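Local coordinates for protein putative NAD(P)H-flavin oxidoreductase (Neisseria meningitidis serogroup A / serotype 4A, PDB 6WT2) that binds flavin mononucleotide as a member of the nitroreductase family and probably reduces nitro compounds such as chloramphenicol at the expense of NAD(P)H, at residues I39-L42 with G43-P47; C146-T149 with Y150-L153; A213-P216 with L217-V221. All blocks are in the same frame, centred on the assembly; numbering follows the deposited sequence.

Contact 1 of 3, residues I39-L42 with G43-P47; sequences ILEL and GRLSP. With FMN (flavin mononucleotide), chain K.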
loop_
_atom_site.group_PDB
_atom_site.type_symbol
_atom_site.label_atom_id
_atom_site.label_comp_id
_atom_site.label_asym_id
_atom_site.label_seq_id
_atom_site.Cartn_x
_atom_site.Cartn_y
_atom_site.Cartn_z
ATOM N N ILE A 39 0.030 -16.017 5.274
ATOM C CA ILE A 39 0.544 -14.667 5.041
ATOM C C ILE A 39 0.697 -14.405 3.543
ATOM O O ILE A 39 0.270 -13.365 3.027
ATOM C CB ILE A 39 1.873 -14.469 5.793
ATOM C CG1 ILE A 39 1.643 -14.548 7.306
ATOM C CG2 ILE A 39 2.512 -13.141 5.423
ATOM C CD1 ILE A 39 2.950 -14.547 8.106
ATOM N N LEU A 40 1.309 -15.344 2.816
ATOM C CA LEU A 40 1.425 -15.167 1.367
ATOM C C LEU A 40 0.052 -15.013 0.724
ATOM O O LEU A 40 -0.111 -14.270 -0.255
ATOM C CB LEU A 40 2.173 -16.343 0.736
ATOM C CG LEU A 40 3.642 -16.544 1.128
ATOM C CD1 LEU A 40 4.129 -17.919 0.644
ATOM C CD2 LEU A 40 4.525 -15.446 0.549
ATOM N N GLU A 41 -0.948 -15.713 1.258
ATOM C CA GLU A 41 -2.275 -15.650 0.656
ATOM C C GLU A 41 -2.874 -14.259 0.800
ATOM O O GLU A 41 -3.570 -13.781 -0.107
ATOM C CB GLU A 41 -3.191 -16.703 1.272
ATOM C CG GLU A 41 -4.490 -16.896 0.506
ATOM C CD GLU A 41 -4.275 -17.524 -0.872
ATOM O OE1 GLU A 41 -3.319 -18.324 -1.031
ATOM O OE2 GLU A 41 -5.068 -17.214 -1.794
ATOM N N LEU A 42 -2.602 -13.581 1.918
ATOM C CA LEU A 42 -3.099 -12.221 2.069
ATOM C C LEU A 42 -2.540 -11.318 0.982
ATOM O O LEU A 42 -3.244 -10.439 0.471
ATOM C CB LEU A 42 -2.748 -11.677 3.454
ATOM C CG LEU A 42 -3.293 -12.491 4.624
ATOM C CD1 LEU A 42 -2.625 -12.061 5.924
ATOM C CD2 LEU A 42 -4.798 -12.332 4.721
ATOM N N GLY A 43 -1.282 -11.530 0.598
ATOM C CA GLY A 43 -0.722 -10.746 -0.489
ATOM C C GLY A 43 -1.289 -11.142 -1.840
ATOM O O GLY A 43 -1.602 -10.279 -2.665
ATOM N N ARG A 44 -1.425 -12.448 -2.086
ATOM C CA ARG A 44 -2.033 -12.931 -3.327
ATOM C C ARG A 44 -3.410 -12.317 -3.552
ATOM O O ARG A 44 -3.741 -11.883 -4.662
ATOM C CB ARG A 44 -2.142 -14.457 -3.296
ATOM C CG ARG A 44 -3.065 -15.025 -4.362
ATOM C CD ARG A 44 -2.869 -16.526 -4.553
ATOM N NE ARG A 44 -3.675 -16.988 -5.685
ATOM C CZ ARG A 44 -4.912 -17.465 -5.587
ATOM N NH1 ARG A 44 -5.491 -17.585 -4.402
ATOM N NH2 ARG A 44 -5.568 -17.826 -6.681
ATOM N N LEU A 45 -4.237 -12.297 -2.515
ATOM C CA LEU A 45 -5.611 -11.840 -2.650
ATOM C C LEU A 45 -5.756 -10.320 -2.613
ATOM O O LEU A 45 -6.883 -9.818 -2.755
ATOM C CB LEU A 45 -6.464 -12.471 -1.554
ATOM C CG LEU A 45 -6.555 -13.991 -1.527
ATOM C CD1 LEU A 45 -7.313 -14.438 -0.290
ATOM C CD2 LEU A 45 -7.216 -14.542 -2.812
ATOM N N SER A 46 -4.664 -9.576 -2.449
ATOM C CA SER A 46 -4.773 -8.134 -2.354
ATOM C C SER A 46 -5.287 -7.578 -3.678
ATOM O O SER A 46 -5.098 -8.196 -4.728
ATOM C CB SER A 46 -3.427 -7.499 -2.004
ATOM O OG SER A 46 -3.063 -7.795 -0.663
ATOM N N PRO A 47 -5.964 -6.435 -3.655
ATOM C CA PRO A 47 -6.404 -5.812 -4.902
ATOM C C PRO A 47 -5.245 -5.094 -5.573
ATOM O O PRO A 47 -4.210 -4.815 -4.970
ATOM C CB PRO A 47 -7.471 -4.819 -4.438
ATOM C CG PRO A 47 -6.968 -4.390 -3.080
ATOM C CD PRO A 47 -6.347 -5.624 -2.474
HETATM N N1 FMN K . -11.932 -0.337 -9.897
HETATM C C2 FMN K . -12.740 0.533 -10.566
HETATM O O2 FMN K . -13.856 0.120 -10.937
HETATM N N3 FMN K . -12.334 1.753 -10.960
HETATM C C4 FMN K . -11.121 2.241 -10.634
HETATM O O4 FMN K . -10.783 3.409 -10.906
HETATM C C4A FMN K . -10.218 1.381 -9.852
HETATM N N5 FMN K . -8.940 1.745 -9.632
HETATM C C5A FMN K . -8.167 0.991 -8.828
HETATM C C6 FMN K . -7.006 1.551 -8.299
HETATM C C7 FMN K . -6.196 0.757 -7.504
HETATM C C7M FMN K . -4.945 1.349 -6.920
HETATM C C8 FMN K . -6.679 -0.570 -7.047
HETATM C C8M FMN K . -5.881 -1.404 -6.079
HETATM C C9 FMN K . -7.842 -1.122 -7.572
HETATM C C9A FMN K . -8.643 -0.343 -8.366
HETATM N N10 FMN K . -9.871 -0.856 -8.827
HETATM C C10 FMN K . -10.677 0.003 -9.582
HETATM C "C1'" FMN K . -10.353 -2.176 -8.406
HETATM C "C2'" FMN K . -9.644 -3.303 -9.185
HETATM O "O2'" FMN K . -10.205 -3.404 -10.500
HETATM C "C3'" FMN K . -9.864 -4.601 -8.434
HETATM O "O3'" FMN K . -9.165 -4.513 -7.189
HETATM C "C4'" FMN K . -9.348 -5.822 -9.198
HETATM O "O4'" FMN K . -10.039 -5.869 -10.452
HETATM C "C5'" FMN K . -9.613 -7.091 -8.400
HETATM O "O5'" FMN K . -10.980 -7.109 -7.986
HETATM P P FMN K . -11.326 -7.310 -6.427
HETATM O O1P FMN K . -10.632 -8.585 -6.045
HETATM O O2P FMN K . -12.826 -7.326 -6.367
HETATM O O3P FMN K . -10.725 -6.059 -5.808
#

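Contact 2 of 3, residues C146-T149 with Y150-L153; sequences CRQT and YIAL. With FMN (flavin mononucleotide), chain K.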
loop_
_atom_site.group_PDB
_atom_site.type_symbol
_atom_site.label_atom_id
_atom_site.label_comp_id
_atom_site.label_asym_id
_atom_site.label_seq_id
_atom_site.Cartn_x
_atom_site.Cartn_y
_atom_site.Cartn_z
ATOM N N CYS A 146 4.891 -0.425 -8.302
ATOM C CA CYS A 146 5.362 -0.402 -6.911
ATOM C C CYS A 146 4.266 0.015 -5.927
ATOM O O CYS A 146 4.162 -0.549 -4.831
ATOM C CB CYS A 146 6.567 0.535 -6.771
ATOM S SG CYS A 146 8.102 -0.131 -7.513
ATOM N N ARG A 147 3.444 1.002 -6.292
ATOM C CA ARG A 147 2.358 1.403 -5.403
ATOM C C ARG A 147 1.444 0.227 -5.084
ATOM O O ARG A 147 1.062 0.021 -3.921
ATOM C CB ARG A 147 1.535 2.542 -6.017
ATOM C CG ARG A 147 2.280 3.853 -6.235
ATOM C CD ARG A 147 1.386 4.786 -7.033
ATOM N NE ARG A 147 1.980 6.092 -7.277
ATOM C CZ ARG A 147 1.261 7.208 -7.414
ATOM N NH1 ARG A 147 -0.063 7.145 -7.325
ATOM N NH2 ARG A 147 1.860 8.372 -7.632
ATOM N N GLN A 148 1.084 -0.558 -6.106
ATOM C CA GLN A 148 0.231 -1.720 -5.871
ATOM C C GLN A 148 0.869 -2.679 -4.870
ATOM O O GLN A 148 0.177 -3.225 -4.001
ATOM C CB GLN A 148 -0.076 -2.444 -7.193
ATOM C CG GLN A 148 -0.361 -1.538 -8.415
ATOM C CD GLN A 148 -1.498 -0.545 -8.188
ATOM O OE1 GLN A 148 -2.556 -0.895 -7.654
ATOM N NE2 GLN A 148 -1.284 0.701 -8.607
ATOM N N THR A 149 2.191 -2.880 -4.954
ATOM C CA THR A 149 2.837 -3.838 -4.058
ATOM C C THR A 149 2.771 -3.405 -2.602
ATOM O O THR A 149 2.867 -4.256 -1.707
ATOM C CB THR A 149 4.300 -4.060 -4.448
ATOM O OG1 THR A 149 5.089 -2.908 -4.114
ATOM C CG2 THR A 149 4.428 -4.371 -5.941
ATOM N N TYR A 150 2.618 -2.109 -2.342
ATOM C CA TYR A 150 2.505 -1.653 -0.962
ATOM C C TYR A 150 1.134 -1.983 -0.376
ATOM O O TYR A 150 0.992 -2.026 0.855
ATOM C CB TYR A 150 2.798 -0.154 -0.878
ATOM C CG TYR A 150 4.279 0.213 -0.826
ATOM C CD1 TYR A 150 4.814 0.887 0.276
ATOM C CD2 TYR A 150 5.131 -0.097 -1.874
ATOM C CE1 TYR A 150 6.164 1.237 0.324
ATOM C CE2 TYR A 150 6.481 0.246 -1.829
ATOM C CZ TYR A 150 6.988 0.906 -0.735
ATOM O OH TYR A 150 8.323 1.245 -0.698
ATOM N N ILE A 151 0.124 -2.205 -1.228
ATOM C CA ILE A 151 -1.146 -2.741 -0.746
ATOM C C ILE A 151 -0.945 -4.149 -0.211
ATOM O O ILE A 151 -1.372 -4.478 0.899
ATOM C CB ILE A 151 -2.199 -2.738 -1.866
ATOM C CG1 ILE A 151 -2.351 -1.343 -2.466
ATOM C CG2 ILE A 151 -3.518 -3.294 -1.345
ATOM C CD1 ILE A 151 -3.335 -1.333 -3.640
ATOM N N ALA A 152 -0.303 -5.008 -1.012
ATOM C CA ALA A 152 -0.018 -6.370 -0.569
ATOM C C ALA A 152 0.838 -6.367 0.684
ATOM O O ALA A 152 0.592 -7.142 1.613
ATOM C CB ALA A 152 0.681 -7.148 -1.679
ATOM N N LEU A 153 1.858 -5.506 0.720
ATOM C CA LEU A 153 2.676 -5.360 1.921
ATOM C C LEU A 153 1.821 -5.045 3.146
ATOM O O LEU A 153 1.905 -5.736 4.169
ATOM C CB LEU A 153 3.722 -4.271 1.700
ATOM C CG LEU A 153 4.489 -3.828 2.954
ATOM C CD1 LEU A 153 5.542 -4.854 3.271
ATOM C CD2 LEU A 153 5.097 -2.453 2.735
HETATM N N1 FMN K . -11.932 -0.337 -9.897
HETATM C C2 FMN K . -12.740 0.533 -10.566
HETATM O O2 FMN K . -13.856 0.120 -10.937
HETATM N N3 FMN K . -12.334 1.753 -10.960
HETATM C C4 FMN K . -11.121 2.241 -10.634
HETATM O O4 FMN K . -10.783 3.409 -10.906
HETATM C C4A FMN K . -10.218 1.381 -9.852
HETATM N N5 FMN K . -8.940 1.745 -9.632
HETATM C C5A FMN K . -8.167 0.991 -8.828
HETATM C C6 FMN K . -7.006 1.551 -8.299
HETATM C C7 FMN K . -6.196 0.757 -7.504
HETATM C C7M FMN K . -4.945 1.349 -6.920
HETATM C C8 FMN K . -6.679 -0.570 -7.047
HETATM C C8M FMN K . -5.881 -1.404 -6.079
HETATM C C9 FMN K . -7.842 -1.122 -7.572
HETATM C C9A FMN K . -8.643 -0.343 -8.366
HETATM N N10 FMN K . -9.871 -0.856 -8.827
HETATM C C10 FMN K . -10.677 0.003 -9.582
HETATM C "C1'" FMN K . -10.353 -2.176 -8.406
HETATM C "C2'" FMN K . -9.644 -3.303 -9.185
HETATM O "O2'" FMN K . -10.205 -3.404 -10.500
HETATM C "C3'" FMN K . -9.864 -4.601 -8.434
HETATM O "O3'" FMN K . -9.165 -4.513 -7.189
HETATM C "C4'" FMN K . -9.348 -5.822 -9.198
HETATM O "O4'" FMN K . -10.039 -5.869 -10.452
HETATM C "C5'" FMN K . -9.613 -7.091 -8.400
HETATM O "O5'" FMN K . -10.980 -7.109 -7.986
HETATM P P FMN K . -11.326 -7.310 -6.427
HETATM O O1P FMN K . -10.632 -8.585 -6.045
HETATM O O2P FMN K . -12.826 -7.326 -6.367
HETATM O O3P FMN K . -10.725 -6.059 -5.808
#

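Contact 3 of 3, residues A213-P216 with L217-V221; sequences ARRP and LEETV. With FMN (flavin mononucleotide), chain G.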
loop_
_atom_site.group_PDB
_atom_site.type_symbol
_atom_site.label_atom_id
_atom_site.label_comp_id
_atom_site.label_asym_id
_atom_site.label_seq_id
_atom_site.Cartn_x
_atom_site.Cartn_y
_atom_site.Cartn_z
ATOM N N ALA A 213 3.863 6.593 18.117
ATOM C CA ALA A 213 2.910 7.694 18.019
ATOM C C ALA A 213 2.405 7.858 16.590
ATOM O O ALA A 213 3.031 7.417 15.626
ATOM C CB ALA A 213 3.552 9.003 18.471
ATOM N N ARG A 214 1.250 8.506 16.472
ATOM C CA ARG A 214 0.714 8.950 15.197
ATOM C C ARG A 214 0.209 10.376 15.363
ATOM O O ARG A 214 -0.186 10.791 16.457
ATOM C CB ARG A 214 -0.437 8.050 14.694
ATOM C CG ARG A 214 -0.018 6.631 14.330
ATOM C CD ARG A 214 0.932 6.616 13.136
ATOM N NE ARG A 214 1.138 5.250 12.643
ATOM C CZ ARG A 214 1.987 4.386 13.190
ATOM N NH1 ARG A 214 2.733 4.752 14.237
ATOM N NH2 ARG A 214 2.114 3.163 12.681
ATOM N N ARG A 215 0.255 11.129 14.274
ATOM C CA ARG A 215 -0.353 12.447 14.257
ATOM C C ARG A 215 -1.829 12.320 14.635
ATOM O O ARG A 215 -2.473 11.315 14.309
ATOM C CB ARG A 215 -0.212 13.056 12.862
ATOM C CG ARG A 215 0.062 14.520 12.797
ATOM C CD ARG A 215 0.617 14.901 11.435
ATOM N NE ARG A 215 -0.197 14.394 10.337
ATOM C CZ ARG A 215 0.290 13.703 9.315
ATOM N NH1 ARG A 215 1.600 13.461 9.252
ATOM N NH2 ARG A 215 -0.522 13.274 8.355
ATOM N N PRO A 216 -2.386 13.301 15.347
ATOM C CA PRO A 216 -3.825 13.258 15.645
ATOM C C PRO A 216 -4.659 13.295 14.377
ATOM O O PRO A 216 -4.301 13.942 13.388
ATOM C CB PRO A 216 -4.053 14.515 16.493
ATOM C CG PRO A 216 -2.716 14.812 17.077
ATOM C CD PRO A 216 -1.715 14.419 16.029
ATOM N N LEU A 217 -5.795 12.596 14.432
ATOM C CA LEU A 217 -6.686 12.514 13.282
ATOM C C LEU A 217 -7.097 13.896 12.782
ATOM O O LEU A 217 -7.240 14.102 11.574
ATOM C CB LEU A 217 -7.908 11.675 13.662
ATOM C CG LEU A 217 -8.712 10.911 12.609
ATOM C CD1 LEU A 217 -7.832 10.013 11.760
ATOM C CD2 LEU A 217 -9.811 10.100 13.295
ATOM N N GLU A 218 -7.235 14.872 13.687
ATOM C CA GLU A 218 -7.636 16.212 13.288
ATOM C C GLU A 218 -6.569 16.920 12.457
ATOM O O GLU A 218 -6.864 17.946 11.836
ATOM C CB GLU A 218 -7.981 17.039 14.533
ATOM C CG GLU A 218 -9.163 16.498 15.367
ATOM C CD GLU A 218 -8.935 15.092 15.945
ATOM O OE1 GLU A 218 -9.893 14.279 15.927
ATOM O OE2 GLU A 218 -7.802 14.789 16.395
ATOM N N GLU A 219 -5.336 16.419 12.448
ATOM C CA GLU A 219 -4.283 16.933 11.581
ATOM C C GLU A 219 -4.087 16.071 10.335
ATOM O O GLU A 219 -3.075 16.207 9.640
ATOM C CB GLU A 219 -2.967 17.037 12.355
ATOM C CG GLU A 219 -3.030 17.976 13.557
ATOM C CD GLU A 219 -1.762 17.932 14.404
ATOM O OE1 GLU A 219 -0.653 17.894 13.826
ATOM O OE2 GLU A 219 -1.873 17.921 15.651
ATOM N N THR A 220 -5.019 15.180 10.048
ATOM C CA THR A 220 -4.843 14.280 8.912
ATOM C C THR A 220 -6.095 14.281 8.057
ATOM O O THR A 220 -6.017 14.153 6.832
ATOM C CB THR A 220 -4.504 12.876 9.404
ATOM O OG1 THR A 220 -3.153 12.870 9.896
ATOM C CG2 THR A 220 -4.647 11.846 8.278
ATOM N N VAL A 221 -7.252 14.450 8.690
ATOM C CA VAL A 221 -8.529 14.344 8.003
ATOM C C VAL A 221 -8.974 15.732 7.576
ATOM O O VAL A 221 -8.957 16.681 8.380
ATOM C CB VAL A 221 -9.590 13.668 8.889
ATOM C CG1 VAL A 221 -10.951 13.617 8.156
ATOM C CG2 VAL A 221 -9.127 12.268 9.256
HETATM N N1 FMN G . 11.864 0.203 10.024
HETATM C C2 FMN G . 13.184 -0.106 10.082
HETATM O O2 FMN G . 13.697 -0.302 11.207
HETATM N N3 FMN G . 13.950 -0.242 8.985
HETATM C C4 FMN G . 13.486 -0.005 7.750
HETATM O O4 FMN G . 14.175 -0.203 6.724
HETATM C C4A FMN G . 12.065 0.356 7.608
HETATM N N5 FMN G . 11.565 0.699 6.406
HETATM C C5A FMN G . 10.233 0.936 6.273
HETATM C C6 FMN G . 9.672 0.958 4.993
HETATM C C7 FMN G . 8.314 1.204 4.853
HETATM C C7M FMN G . 7.678 1.250 3.481
HETATM C C8 FMN G . 7.461 1.381 6.055
HETATM C C8M FMN G . 5.968 1.535 5.886
HETATM C C9 FMN G . 8.007 1.289 7.330
HETATM C C9A FMN G . 9.360 1.005 7.478
HETATM N N10 FMN G . 9.926 0.859 8.765
HETATM C C10 FMN G . 11.294 0.576 8.857
HETATM C "C1'" FMN G . 9.090 0.945 9.969
HETATM C "C2'" FMN G . 8.760 2.394 10.356
HETATM O "O2'" FMN G . 9.900 3.055 10.963
HETATM C "C3'" FMN G . 7.542 2.336 11.275
HETATM O "O3'" FMN G . 6.432 1.811 10.519
HETATM C "C4'" FMN G . 7.097 3.679 11.868
HETATM O "O4'" FMN G . 8.168 4.255 12.607
HETATM C "C5'" FMN G . 5.886 3.492 12.770
HETATM O "O5'" FMN G . 6.167 2.574 13.821
HETATM P P FMN G . 5.200 1.296 13.998
HETATM O O1P FMN G . 5.203 0.721 12.602
HETATM O O2P FMN G . 5.796 0.385 15.030
HETATM O O3P FMN G . 3.828 1.789 14.360
HETATM O O HOH W 1 -3.045 10.941 11.485
#

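Contact 1 of 3, residues I39-L42 with G43-P47
Ile39 O and Gly43 N open the last turn of helix 33-44 in the nitroreductase fold, before the chain runs into the FMN pocket at Pro47. The i to i+4 bond from Gly43 N to Ile39 O is weak, at 3.4 Å. Leu40 O makes the next one, to Arg44 N; the side chain of Leu40 turns to the second subunit and packs on Trp223 there.

Glu41 carries most of the side-chain contact. Its CG is anti to the backbone N (chi1 -168°) and the chain then bends at chi2, which brings the carboxylate alongside Arg44. Glu41 OE2 offers its syn lone pair to Arg44 NH1 at 2.7 Å, in the guanidinium plane, although the carboxylate and guanidinium planes are turned 59° apart. This salt bridge occupies one edge of the guanidinium. NE and NH2 of Arg44 bond instead to Arg215 O and Arg214 O of the second subunit, so three guanidinium nitrogens, each with its own partner, fix the rotation of the group. Leu45 lies across the base of the same glutamate: its CD1 is 3.8 Å from Glu41 CG, and its N donates to Glu41 O at 2.9 Å.

Leu42 packs on Phe16 of the second subunit, while its carbonyl, at the C-terminal end of the helix, takes a bond from the hydroxyl of Ser46. Ser46, past the helix, also takes a bond from Asn155 of helix 138-162, and its own OG donates to Leu42 O at 2.9 Å, tilted 20° from the carbonyl plane.

Contact 2 of 3, residues C146-T149 with Y150-L153
The carbonyl of Cys146, one turn back in helix 138-162, meets the ring of Tyr150. Cys146 O sits at the ring edge, near the ring plane, 3.1 Å from Tyr150 CD2. Tyr150 N is shared: its bond to Cys146 O is weak at 3.3 Å, and a second goes to Arg147 O at 3.1 Å. The same Cys146 O also accepts from Thr149 OG1 at 2.6 Å. That hydroxyl stands between the backbone N and carbonyl carbon (chi1 72°), from where it folds back along the helix; it bonds to Ser197 of strand 194-203 as well. Tyr150 OH, at the far end of the ring, bonds to Glu171 of its own chain.

Ile151 N also uses a short i to i+3 bond, to Gln148 O at 3.0 Å, so the helix is locally tightened at two successive residues, although Tyr150 N keeps its weak i to i+4 bond. Ile151 CG1 is anti to the carbonyl carbon (chi1 -55°), and Ile151 CD1 meets the C8M methyl of FMN at 3.5 Å. Gln148 comes to the neighbouring methyl: Gln148 OE1 is 3.4 Å from C7M of FMN, its amide held on OE1 by Ser49 N and on NE2 by Trp144 O of the same helix and by Glu171 of the second subunit.

Ala152 CB lies near Thr149 O, and Leu153 N restores regular i to i+4 bonding with a 2.9 Å bond to Thr149 O. Leu153 then packs on Phe89 and Ala200 of the sheet. The arrangement is that of the central helix of a nitroreductase dimer, covering the sheet on one side, with Gln148 and Ile151 lining the dimethylbenzene end of one flavin while Tyr150 touches the other.

Contact 3 of 3, residues A213-P216 with L217-V221
Arg215 and Thr220 cross at about a right angle, and Thr220 OG1 lies obliquely to the guanidinium. Two weak bonds reach this hydroxyl, from Arg215 NH2 at 3.1 Å and from Arg215 NE at 3.4 Å; NE also has a weak bond to Glu219 O. The bend of the arginine at chi3 (51°) brings NE and NH2 back to the following residues. A water joins the same pair by a second route, donating to Arg215 O and lying 2.5 Å from Thr220 OG1.

Glu219 crosses Arg215 obliquely, the carboxylate and guanidinium planes 31° apart. The contact is with the aliphatic part of the arginine: Glu219 OE1 lies 3.6 Å from Arg215 CG, whereas it stays 5.0 Å from NE, too far for a salt bridge. Pro216 runs side by side with Glu219, and its CG and CD both approach OE2. Beneath them the backbone turns, Glu219 N donating to Pro216 O at 2.8 Å, while Leu217 O accepts from Thr220 N (i+3, as in a 3-10 turn) and from Val221 N (i+4).

Arg214 points the other way. Its NH2 donates to O3P of FMN at 2.8 Å, and a weak bond from NH1 reaches the same oxygen, which lies in the guanidinium plane at the edge; NH1 also bonds to Ala213 O. Arg214 and Arg215 carbonyls accept from Arg44 of the second subunit, and Val221 joins a parallel ladder with a strand there. The segment is thus the C-terminal arm of a nitroreductase dimer, exchanged onto the partner subunit and contributing an arginine to the FMN phosphate site.

From the N terminus, contact 1 closes the end of helix 33-44, contact 2 a turn inside helix 138-162, and contact 3 a turn in the arm after strand 194-203. All three are local and follow in series, so none encloses or crosses another. Contacts 1 and 2 are joined directly, with Ser46 OG 3.4 Å from Ala152 CA and Pro47 O 3.8 Å from Ile151 CD1; both border one FMN. Contact 3 lies apart, its centre about 28 Å from that of contact 1 and 23 Å from that of contact 2, beside the other flavin. Through the dimer, the arm of each subunit meets residues 44-46 of its partner.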